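Local coordinates for possible substrate binding protein of ABC transporter system (Rhodopseudomonas palustris, PDB 3N0X) that probably binds a branched-chain amino acid or a related small solute and hands it to an ABC importer, as leucine-binding proteins do, at residues A253-Y258 / T321-M326; Q337-F342 / E364-P369; Y258-N263 / L355-E360; E267-E272 / A279-F284. One frame throughout, in Å; residues are numbered along the deposited sequence. Where two conformers were deposited one is given.

Contact 1 of 4, residues A253-Y258 / T321-M326; sequences ATYYYY and TPKGKM
Tyr255 meets Lys323 twice, through its carbonyl and through its ring. Lys323 NZ donates to Tyr255 O at 2.9 Å, in the carbonyl plane on a lone pair, with a C=O...N angle of 133°. The lysine crosses the tyrosine side chain at about a right angle, its CD over one face of the ring, and NZ stands 3.3 Å from Tyr255 CD1. A bend at chi3 (47°) brings the ammonium round to that carbonyl. Tyr256 takes the aliphatic stem: its CD1 lies 4.1 Å from Lys323 CG, while CE1 skirts Pro322 CB. A long chain, apolar along its stem and charged at its end, suits both neighbours. Lys323 sits in a type I turn from Thr321 to Gly324, where Thr321 OG1 accepts from Lys323 N (2.9 Å) in an ST turn and Gly324 takes the positive phi. A leucine here would probably leave Tyr255 O without its donor, and Ser338 O and Gln337 OE1 likewise. Those two acceptors lie in the irregular part of the broken strand 335-345, which pairs with strands 251-254 and 324-328, probably among the lobe connections of a type I periplasmic binding protein; Pro322 packs against helices 264-277 and 283-302.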
# COMPACT_ATOMS: atom_id res chain seq x y z
N ALA A 253 4.52 10.12 -4.85
CA ALA A 253 3.60 9.84 -3.77
C ALA A 253 3.88 8.52 -3.12
O ALA A 253 4.39 7.60 -3.75
CB ALA A 253 2.15 9.86 -4.29
N THR A 254 3.56 8.45 -1.83
CA THR A 254 3.77 7.27 -1.01
C THR A 254 2.56 6.91 -0.15
O THR A 254 1.75 7.75 0.25
CB THR A 254 5.04 7.43 -0.11
OG1 THR A 254 5.42 6.13 0.39
CG2 THR A 254 4.84 8.48 1.01
N TYR A 255 2.48 5.62 0.16
CA TYR A 255 1.46 5.10 1.07
C TYR A 255 1.69 5.59 2.51
O TYR A 255 0.74 5.80 3.27
CB TYR A 255 1.53 3.55 1.02
CG TYR A 255 0.86 2.78 2.16
CD1 TYR A 255 -0.53 2.68 2.27
CD2 TYR A 255 1.62 2.14 3.08
CE1 TYR A 255 -1.12 1.95 3.31
CE2 TYR A 255 1.05 1.48 4.14
CZ TYR A 255 -0.32 1.34 4.23
OH TYR A 255 -0.88 0.62 5.27
N TYR A 256 2.95 5.70 2.91
CA TYR A 256 3.31 6.01 4.28
C TYR A 256 4.78 6.42 4.38
O TYR A 256 5.62 5.95 3.63
CB TYR A 256 3.08 4.80 5.19
CG TYR A 256 3.30 5.04 6.69
CD1 TYR A 256 2.34 5.70 7.48
CD2 TYR A 256 4.44 4.57 7.33
CE1 TYR A 256 2.55 5.88 8.84
CE2 TYR A 256 4.65 4.74 8.67
CZ TYR A 256 3.70 5.44 9.42
OH TYR A 256 3.95 5.59 10.77
N TYR A 257 5.06 7.32 5.32
CA TYR A 257 6.42 7.60 5.82
C TYR A 257 6.18 8.05 7.25
O TYR A 257 5.33 8.89 7.48
CB TYR A 257 7.16 8.65 4.98
CG TYR A 257 8.54 8.94 5.50
CD1 TYR A 257 9.57 8.06 5.25
CD2 TYR A 257 8.80 10.06 6.26
CE1 TYR A 257 10.85 8.31 5.74
CE2 TYR A 257 10.05 10.33 6.74
CZ TYR A 257 11.07 9.45 6.50
OH TYR A 257 12.31 9.72 7.03
N TYR A 258 6.90 7.47 8.20
CA TYR A 258 6.58 7.64 9.61
C TYR A 258 6.42 9.09 10.06
O TYR A 258 5.58 9.38 10.90
CB TYR A 258 7.60 6.92 10.51
CG TYR A 258 9.03 7.41 10.43
CD1 TYR A 258 9.88 6.97 9.43
CD2 TYR A 258 9.53 8.28 11.38
CE1 TYR A 258 11.22 7.42 9.37
CE2 TYR A 258 10.85 8.73 11.33
CZ TYR A 258 11.69 8.30 10.32
OH TYR A 258 13.01 8.77 10.27
N THR A 321 -6.91 5.52 11.85
CA THR A 321 -5.69 4.76 11.63
C THR A 321 -4.47 5.68 11.81
O THR A 321 -4.62 6.90 11.98
CB THR A 321 -5.63 4.19 10.19
OG1 THR A 321 -5.34 5.24 9.29
CG2 THR A 321 -6.94 3.50 9.76
N PRO A 322 -3.24 5.12 11.73
CA PRO A 322 -2.10 6.03 11.73
C PRO A 322 -2.04 7.00 10.57
O PRO A 322 -1.26 7.96 10.59
CB PRO A 322 -0.87 5.08 11.65
CG PRO A 322 -1.39 3.78 12.24
CD PRO A 322 -2.81 3.71 11.80
N LYS A 323 -2.81 6.73 9.52
CA LYS A 323 -2.93 7.61 8.38
C LYS A 323 -4.17 8.50 8.43
O LYS A 323 -4.61 9.07 7.41
CB LYS A 323 -2.96 6.79 7.08
CG LYS A 323 -1.70 6.00 6.76
CD LYS A 323 -1.78 5.23 5.44
CE LYS A 323 -2.30 6.08 4.34
NZ LYS A 323 -2.11 5.53 2.98
N GLY A 324 -4.76 8.62 9.62
CA GLY A 324 -5.99 9.35 9.80
C GLY A 324 -7.15 8.49 9.35
O GLY A 324 -7.11 7.25 9.44
N LYS A 325 -8.16 9.14 8.82
CA LYS A 325 -9.42 8.47 8.50
C LYS A 325 -9.28 7.55 7.28
O LYS A 325 -8.77 7.97 6.25
CB LYS A 325 -10.49 9.51 8.19
CG LYS A 325 -11.87 8.90 7.97
N MSE A 326 -9.79 6.34 7.41
CA MSE A 326 -9.99 5.44 6.26
C MSE A 326 -11.50 5.13 6.19
O MSE A 326 -12.19 5.27 7.18
CB MSE A 326 -9.18 4.16 6.37
CG MSE A 326 -7.69 4.36 6.23
SE MSE A 326 -6.84 2.69 5.96
CE MSE A 326 -5.07 3.30 6.09

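Contact 2 of 4, residues Q337-F342 / E364-P369; sequences QSMYHF and EEMNIP
The selenium of Met366, a selenomethionine, rests against the stem of Met339, also a selenomethionine, with Met366 SE 3.8 Å from Met339 CG and a little farther from its CB. The two chains cross at about a right angle, and the SE-CE end of Met366 meets the CB-CG part of Met339. Met366 runs out extended through chi2 and then turns at chi3 (-72°), which carries its methyl CE to the backbone of the strand, 3.4 Å from Gln337 O. CE also lies 4.0 Å from Met339 CG. Methionine suits both places: each is an unbranched, polarisable chain that can be bent to pack in a buried position, and Met339 is bent at both chi2 and chi3.

The next shell of bonds probably helps to position these two. Met339 is tied through its backbone to Leu361, and Ser338 OG is hydrogen-bonded to Glu360 OE2. At the head of the other segment, Glu365, in a short 3-10 turn, forms a salt bridge through OE1 with Arg359 NE.

Strand 335-345, probably part of the connections between the two lobes as in type I periplasmic binding proteins, thus carries the C-terminal segment over one of its sides. Helix 126-137 borders the pair as well, offering Asp129 and Ser132 to Met339 and Gln128 to Ile368, where the chain runs on toward its end.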
# COMPACT_ATOMS: atom_id res chain seq x y z
N GLN A 337 -8.27 6.03 1.47
CA GLN A 337 -7.30 6.52 2.43
C GLN A 337 -6.48 7.64 1.79
O GLN A 337 -6.37 7.74 0.57
CB GLN A 337 -6.40 5.36 2.88
CG GLN A 337 -5.65 4.63 1.73
CD GLN A 337 -5.03 3.36 2.19
OE1 GLN A 337 -3.90 3.37 2.70
NE2 GLN A 337 -5.78 2.24 2.07
N SER A 338 -5.94 8.49 2.65
CA SER A 338 -4.99 9.48 2.20
C SER A 338 -3.78 8.84 1.61
O SER A 338 -3.47 7.72 1.94
CB SER A 338 -4.53 10.35 3.40
OG SER A 338 -5.56 11.14 3.92
N MSE A 339 -3.08 9.59 0.77
CA MSE A 339 -1.75 9.22 0.30
C MSE A 339 -0.90 10.51 0.37
O MSE A 339 -1.44 11.61 0.54
CB MSE A 339 -1.83 8.67 -1.14
CG MSE A 339 -2.78 7.46 -1.28
SE MSE A 339 -2.16 5.81 -0.56
CE MSE A 339 -0.87 5.49 -1.94
N TYR A 340 0.43 10.38 0.29
CA TYR A 340 1.32 11.51 0.62
C TYR A 340 2.24 11.90 -0.52
O TYR A 340 3.03 11.09 -0.98
CB TYR A 340 2.15 11.19 1.88
CG TYR A 340 1.24 10.76 3.02
CD1 TYR A 340 0.46 11.68 3.68
CD2 TYR A 340 1.15 9.41 3.39
CE1 TYR A 340 -0.40 11.30 4.71
CE2 TYR A 340 0.29 9.02 4.39
CZ TYR A 340 -0.46 9.94 5.06
OH TYR A 340 -1.36 9.55 6.08
N HIS A 341 2.09 13.11 -1.00
CA HIS A 341 2.98 13.71 -1.96
C HIS A 341 4.20 14.18 -1.18
O HIS A 341 4.09 15.02 -0.29
CB HIS A 341 2.27 14.90 -2.64
CG HIS A 341 3.10 15.68 -3.63
ND1 HIS A 341 2.57 16.79 -4.27
CD2 HIS A 341 4.39 15.57 -4.06
CE1 HIS A 341 3.50 17.31 -5.07
NE2 HIS A 341 4.60 16.58 -4.98
N PHE A 342 5.36 13.64 -1.54
CA PHE A 342 6.64 13.87 -0.81
C PHE A 342 7.67 14.49 -1.72
O PHE A 342 7.53 14.50 -2.95
CB PHE A 342 7.22 12.55 -0.24
CG PHE A 342 7.64 11.59 -1.31
CD1 PHE A 342 8.89 11.68 -1.93
CD2 PHE A 342 6.78 10.56 -1.72
CE1 PHE A 342 9.24 10.83 -2.94
CE2 PHE A 342 7.15 9.67 -2.73
CZ PHE A 342 8.40 9.80 -3.35
N GLU A 364 -10.90 12.56 -1.08
CA GLU A 364 -11.66 13.12 -2.21
C GLU A 364 -10.81 13.66 -3.36
O GLU A 364 -11.37 14.04 -4.41
CB GLU A 364 -12.64 14.21 -1.77
CG GLU A 364 -12.27 14.94 -0.51
CD GLU A 364 -12.39 14.07 0.74
OE1 GLU A 364 -13.45 13.46 1.05
OE2 GLU A 364 -11.38 13.99 1.44
N GLU A 365 -9.50 13.71 -3.17
CA GLU A 365 -8.59 14.18 -4.24
C GLU A 365 -8.22 13.11 -5.25
O GLU A 365 -7.53 13.43 -6.23
CB GLU A 365 -7.30 14.74 -3.62
CG GLU A 365 -7.59 15.98 -2.77
CD GLU A 365 -6.38 16.53 -2.04
OE1 GLU A 365 -5.31 16.64 -2.67
OE2 GLU A 365 -6.52 16.95 -0.89
N MSE A 366 -8.62 11.85 -5.03
CA MSE A 366 -8.26 10.73 -5.92
C MSE A 366 -9.51 9.95 -6.24
O MSE A 366 -10.25 9.60 -5.34
CB MSE A 366 -7.25 9.80 -5.27
CG MSE A 366 -5.89 10.43 -4.92
SE MSE A 366 -4.86 9.40 -3.74
CE MSE A 366 -5.92 9.71 -2.16
N ASN A 367 -9.76 9.72 -7.52
CA ASN A 367 -10.87 8.86 -7.97
C ASN A 367 -10.34 7.43 -8.18
O ASN A 367 -9.64 7.15 -9.16
CB ASN A 367 -11.47 9.37 -9.28
CG ASN A 367 -12.60 8.49 -9.77
OD1 ASN A 367 -13.40 8.02 -8.98
ND2 ASN A 367 -12.66 8.27 -11.07
N ILE A 368 -10.67 6.53 -7.26
CA ILE A 368 -10.16 5.15 -7.35
C ILE A 368 -11.25 4.34 -8.09
O ILE A 368 -12.40 4.23 -7.61
CB ILE A 368 -9.87 4.53 -5.97
CG1 ILE A 368 -9.01 5.49 -5.14
CG2 ILE A 368 -9.25 3.15 -6.13
CD1 ILE A 368 -7.70 5.90 -5.75
N PRO A 369 -10.90 3.77 -9.26
CA PRO A 369 -11.92 3.04 -10.04
C PRO A 369 -12.55 1.86 -9.27
O PRO A 369 -11.89 1.24 -8.42
CB PRO A 369 -11.14 2.51 -11.26
CG PRO A 369 -9.73 2.41 -10.81
CD PRO A 369 -9.53 3.45 -9.71

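Contact 3 of 4, residues Y258-N263 / L355-E360; sequences YDIPKN and LEPVRE
Ile260 bears the apolar side of the contact, reaching across to the backbone between Leu355 and Pro357. With CG1 beside the backbone N (chi1 -69°) and chi2 fully extended, the longer branch runs across the direction of that strand, side-on to the carbonyl of Leu355. CG1 and the terminal CD1 each come 3.6 Å from Leu355 O, while CD1 is 4.2 Å from Pro357 CA. Ile260 CG1 also lies 4.3 Å from Pro357 CB. A branched chain fills this span, and the proline ring offers a rigid, greasy surface at its exposed margin; Ile260 also touches Tyr340 of strand 335-345.

The polar interactions lie within the loop itself. Lys262 curls back so that NZ donates to Asp259 O (2.9 Å), approaching 35° out of the carbonyl plane, and forms a salt bridge with Asp259 OD1 at 3.4 Å. Asn263 then fills the N-cap position of helix 264-277, its OD1 accepting from Asn266 N, while ND2 reaches Pro322 O; a short amide suits both tasks.

On the strand side, Val358 and Arg359 both face His341, a classic beta bulge. It marks the corner where strand 354-357 gives way to strand 359-361, with the isoleucine of the loop packed just before the bend.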
# COMPACT_ATOMS: atom_id res chain seq x y z
N TYR A 258 6.90 7.47 8.20
CA TYR A 258 6.58 7.64 9.61
C TYR A 258 6.42 9.09 10.06
O TYR A 258 5.58 9.38 10.90
CB TYR A 258 7.60 6.92 10.51
CG TYR A 258 9.03 7.41 10.43
CD1 TYR A 258 9.88 6.97 9.43
CD2 TYR A 258 9.53 8.28 11.38
CE1 TYR A 258 11.22 7.42 9.37
CE2 TYR A 258 10.85 8.73 11.33
CZ TYR A 258 11.69 8.30 10.32
OH TYR A 258 13.01 8.77 10.27
N ASP A 259 7.25 9.99 9.53
CA ASP A 259 7.28 11.36 10.05
C ASP A 259 6.29 12.26 9.34
O ASP A 259 6.18 13.43 9.69
CB ASP A 259 8.70 11.96 9.95
CG ASP A 259 8.94 13.13 10.93
OD1 ASP A 259 8.52 13.03 12.10
OD2 ASP A 259 9.58 14.14 10.54
N ILE A 260 5.53 11.73 8.36
CA ILE A 260 4.55 12.59 7.69
C ILE A 260 3.20 12.77 8.42
O ILE A 260 2.79 13.90 8.69
CB ILE A 260 4.35 12.22 6.20
CG1 ILE A 260 5.61 12.57 5.40
CG2 ILE A 260 3.15 12.94 5.59
CD1 ILE A 260 5.50 12.24 3.91
N PRO A 261 2.48 11.68 8.76
CA PRO A 261 1.15 11.92 9.31
C PRO A 261 1.23 12.46 10.73
O PRO A 261 1.99 11.93 11.57
CB PRO A 261 0.50 10.53 9.33
CG PRO A 261 1.35 9.70 8.33
CD PRO A 261 2.73 10.25 8.51
N LYS A 262 0.45 13.52 10.97
CA LYS A 262 0.37 14.19 12.25
C LYS A 262 -1.03 14.01 12.80
O LYS A 262 -2.02 14.68 12.42
CB LYS A 262 0.74 15.68 12.10
CG LYS A 262 2.08 15.94 11.48
CD LYS A 262 3.21 15.32 12.23
CE LYS A 262 4.54 15.54 11.56
NZ LYS A 262 5.64 14.79 12.21
N ASN A 263 -1.16 13.00 13.63
CA ASN A 263 -2.40 12.69 14.28
C ASN A 263 -2.04 11.87 15.53
O ASN A 263 -0.94 11.35 15.63
CB ASN A 263 -3.35 11.95 13.35
CG ASN A 263 -2.81 10.60 12.90
OD1 ASN A 263 -2.70 9.67 13.72
ND2 ASN A 263 -2.46 10.50 11.63
N LEU A 355 11.58 11.53 3.43
CA LEU A 355 10.47 11.95 2.59
C LEU A 355 9.77 13.11 3.27
O LEU A 355 8.98 12.91 4.22
CB LEU A 355 9.51 10.78 2.30
CG LEU A 355 10.16 9.55 1.64
CD1 LEU A 355 9.08 8.57 1.15
CD2 LEU A 355 11.14 9.91 0.51
N GLU A 356 10.05 14.32 2.82
CA GLU A 356 9.42 15.49 3.38
C GLU A 356 8.02 15.69 2.76
O GLU A 356 7.83 15.43 1.59
CB GLU A 356 10.29 16.73 3.16
CG GLU A 356 11.59 16.57 3.96
CD GLU A 356 12.33 17.86 4.19
OE1 GLU A 356 12.46 18.63 3.20
OE2 GLU A 356 12.79 18.05 5.35
N PRO A 357 7.07 16.18 3.54
CA PRO A 357 5.72 16.37 3.04
C PRO A 357 5.63 17.56 2.08
O PRO A 357 6.16 18.63 2.36
CB PRO A 357 4.92 16.64 4.30
CG PRO A 357 5.87 17.25 5.22
CD PRO A 357 7.17 16.56 4.97
N VAL A 358 4.97 17.36 0.96
CA VAL A 358 4.55 18.46 0.09
C VAL A 358 3.05 18.69 0.29
O VAL A 358 2.65 19.81 0.53
CB VAL A 358 4.87 18.21 -1.38
CG1 VAL A 358 4.41 19.37 -2.25
CG2 VAL A 358 6.41 17.98 -1.56
N ARG A 359 2.25 17.62 0.23
CA ARG A 359 0.80 17.72 0.42
C ARG A 359 0.26 16.36 0.81
O ARG A 359 0.72 15.35 0.26
CB ARG A 359 0.11 18.13 -0.90
CG ARG A 359 -1.38 18.50 -0.71
CD ARG A 359 -2.10 18.62 -2.06
NE ARG A 359 -3.56 18.73 -1.88
CZ ARG A 359 -4.19 19.86 -1.54
NH1 ARG A 359 -3.50 20.98 -1.31
NH2 ARG A 359 -5.51 19.88 -1.41
N GLU A 360 -0.72 16.36 1.72
CA GLU A 360 -1.51 15.16 2.00
C GLU A 360 -2.62 15.09 0.96
O GLU A 360 -3.42 16.00 0.84
CB GLU A 360 -2.13 15.20 3.39
CG GLU A 360 -3.00 13.95 3.68
CD GLU A 360 -3.72 14.02 5.01
OE1 GLU A 360 -3.51 15.02 5.75
OE2 GLU A 360 -4.54 13.12 5.29

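Contact 4 of 4, residues E267-E272 / A279-F284; sequences EWLVTE and APPDFF
Pro281 packs its ring onto helix 264-277 between Leu269 and Val270. The tight part is at the CG-CD edge of the ring: Val270 CG2 stands 3.8 Å from Pro281 CG, and Pro281 CD comes within 4.0 Å of Val270 CA, so the ring packs directly on the helix backbone. Chi1 of 172° places CG1 of the valine anti to its N and leaves CG2, beside that N, to meet the proline. Leu269 slides past the ring in the opposite direction, its CG 4.1 Å from Pro281 CG. Compact beta-branched valine allows the close approach, and the rigid proline keeps its shape against it. Glycine in place of Pro281 would probably open a gap beside Val270 and Leu269 and let the linker turn more freely.

The other side is looser. Thr271 points away from the linker into solvent, Glu267 is also exposed, and Glu272 turns to a salt bridge with Arg276. Past the proline, Asp282 OD1 accepts from Phe283 N (2.8 Å) where the next helix starts.

Pro281 lies in the short connection between helices 264-277 and 283-302 and packs back on the first. Tyr256 and His273 also touch its ring, while Leu269 packs on Phe289 of helix 283-302 and Met30 of helix 18-35.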
# COMPACT_ATOMS: atom_id res chain seq x y z
N GLU A 267 1.29 9.55 16.18
CA GLU A 267 2.19 10.09 17.21
C GLU A 267 2.55 9.02 18.23
O GLU A 267 3.73 8.80 18.52
CB GLU A 267 1.56 11.33 17.86
CG GLU A 267 2.22 11.84 19.14
CD GLU A 267 3.47 12.64 18.93
OE1 GLU A 267 3.86 12.89 17.76
OE2 GLU A 267 4.06 13.03 19.98
N TRP A 268 1.54 8.33 18.74
CA TRP A 268 1.75 7.25 19.70
C TRP A 268 2.56 6.10 19.07
O TRP A 268 3.54 5.60 19.64
CB TRP A 268 0.40 6.75 20.25
CG TRP A 268 0.59 5.67 21.27
CD1 TRP A 268 0.90 5.84 22.59
CD2 TRP A 268 0.49 4.27 21.06
NE1 TRP A 268 1.03 4.62 23.21
CE2 TRP A 268 0.77 3.63 22.29
CE3 TRP A 268 0.22 3.48 19.95
CZ2 TRP A 268 0.78 2.25 22.43
CZ3 TRP A 268 0.22 2.09 20.09
CH2 TRP A 268 0.49 1.49 21.33
N LEU A 269 2.16 5.71 17.87
CA LEU A 269 2.81 4.59 17.19
C LEU A 269 4.30 4.87 16.98
O LEU A 269 5.13 4.02 17.31
CB LEU A 269 2.12 4.32 15.87
CG LEU A 269 2.86 3.27 15.00
CD1 LEU A 269 2.97 1.91 15.64
CD2 LEU A 269 2.13 3.18 13.65
N VAL A 270 4.62 6.05 16.47
CA VAL A 270 6.00 6.41 16.20
C VAL A 270 6.81 6.44 17.51
O VAL A 270 7.90 5.87 17.62
CB VAL A 270 6.13 7.70 15.38
CG1 VAL A 270 7.63 8.11 15.34
CG2 VAL A 270 5.57 7.50 13.98
N THR A 271 6.28 7.11 18.52
CA THR A 271 7.01 7.25 19.77
C THR A 271 7.24 5.92 20.46
O THR A 271 8.37 5.59 20.90
CB THR A 271 6.27 8.21 20.68
OG1 THR A 271 6.23 9.50 20.05
CG2 THR A 271 6.97 8.33 22.04
N GLU A 272 6.19 5.11 20.53
CA GLU A 272 6.30 3.85 21.23
C GLU A 272 7.11 2.83 20.46
O GLU A 272 7.82 2.02 21.03
CB GLU A 272 4.89 3.33 21.53
CG GLU A 272 4.87 2.28 22.58
CD GLU A 272 5.45 2.72 23.94
OE1 GLU A 272 5.17 3.85 24.41
OE2 GLU A 272 6.16 1.91 24.54
N ALA A 279 13.72 1.89 16.29
CA ALA A 279 13.54 2.06 14.87
C ALA A 279 12.13 2.59 14.66
O ALA A 279 11.27 2.35 15.50
CB ALA A 279 13.70 0.73 14.13
N PRO A 280 11.90 3.31 13.56
CA PRO A 280 10.56 3.78 13.25
C PRO A 280 9.66 2.71 12.62
O PRO A 280 10.17 1.67 12.07
CB PRO A 280 10.80 4.93 12.27
CG PRO A 280 12.20 4.80 11.82
CD PRO A 280 12.88 3.72 12.55
N PRO A 281 8.33 2.93 12.70
CA PRO A 281 7.41 2.07 12.00
C PRO A 281 7.55 2.25 10.50
O PRO A 281 7.90 3.33 10.03
CB PRO A 281 6.04 2.57 12.46
CG PRO A 281 6.24 3.98 12.86
CD PRO A 281 7.67 4.09 13.34
N ASP A 282 7.23 1.19 9.77
CA ASP A 282 7.27 1.18 8.28
C ASP A 282 5.87 0.85 7.71
O ASP A 282 4.87 0.75 8.46
CB ASP A 282 8.36 0.19 7.84
CG ASP A 282 9.05 0.56 6.48
OD1 ASP A 282 8.46 1.29 5.65
OD2 ASP A 282 10.19 0.03 6.26
N PHE A 283 5.78 0.69 6.38
CA PHE A 283 4.51 0.40 5.70
C PHE A 283 3.71 -0.67 6.44
O PHE A 283 2.50 -0.53 6.67
CB PHE A 283 4.73 -0.17 4.28
CG PHE A 283 4.99 0.86 3.17
CD1 PHE A 283 5.52 2.12 3.40
CD2 PHE A 283 4.73 0.49 1.87
CE1 PHE A 283 5.77 3.00 2.31
CE2 PHE A 283 4.91 1.38 0.82
CZ PHE A 283 5.46 2.62 1.04
N PHE A 284 4.37 -1.78 6.70
CA PHE A 284 3.67 -2.97 7.16
C PHE A 284 3.15 -2.79 8.57
O PHE A 284 2.06 -3.28 8.93
CB PHE A 284 4.59 -4.19 6.98
CG PHE A 284 4.95 -4.42 5.56
CD1 PHE A 284 4.07 -5.04 4.71
CD2 PHE A 284 6.19 -4.05 5.08
CE1 PHE A 284 4.39 -5.25 3.37
CE2 PHE A 284 6.49 -4.20 3.74
CZ PHE A 284 5.61 -4.79 2.89

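From the N terminus, the chain opens contact 1 at 253-258 and, sharing Tyr258, contact 3 at 258-263. Contact 4 then opens and closes within a few residues, joining helix 264-277 to the start of helix 283-302; it lies within the spans of both. Contact 1 closes at 321-326, after helices 283-302 and 307-314. Contact 2 opens at 337-342, in series with contact 1, and contact 3 closes at 355-360 before contact 2 does at 364-369. Contact 3 thus crosses both 1 and 2. Contacts 1, 2 and 3 all reach the antiparallel sheet built on strand 335-345, and contacts 1 and 2 probably lie at the inter-lobe connections of this family, whereas contact 4 only joins two helices.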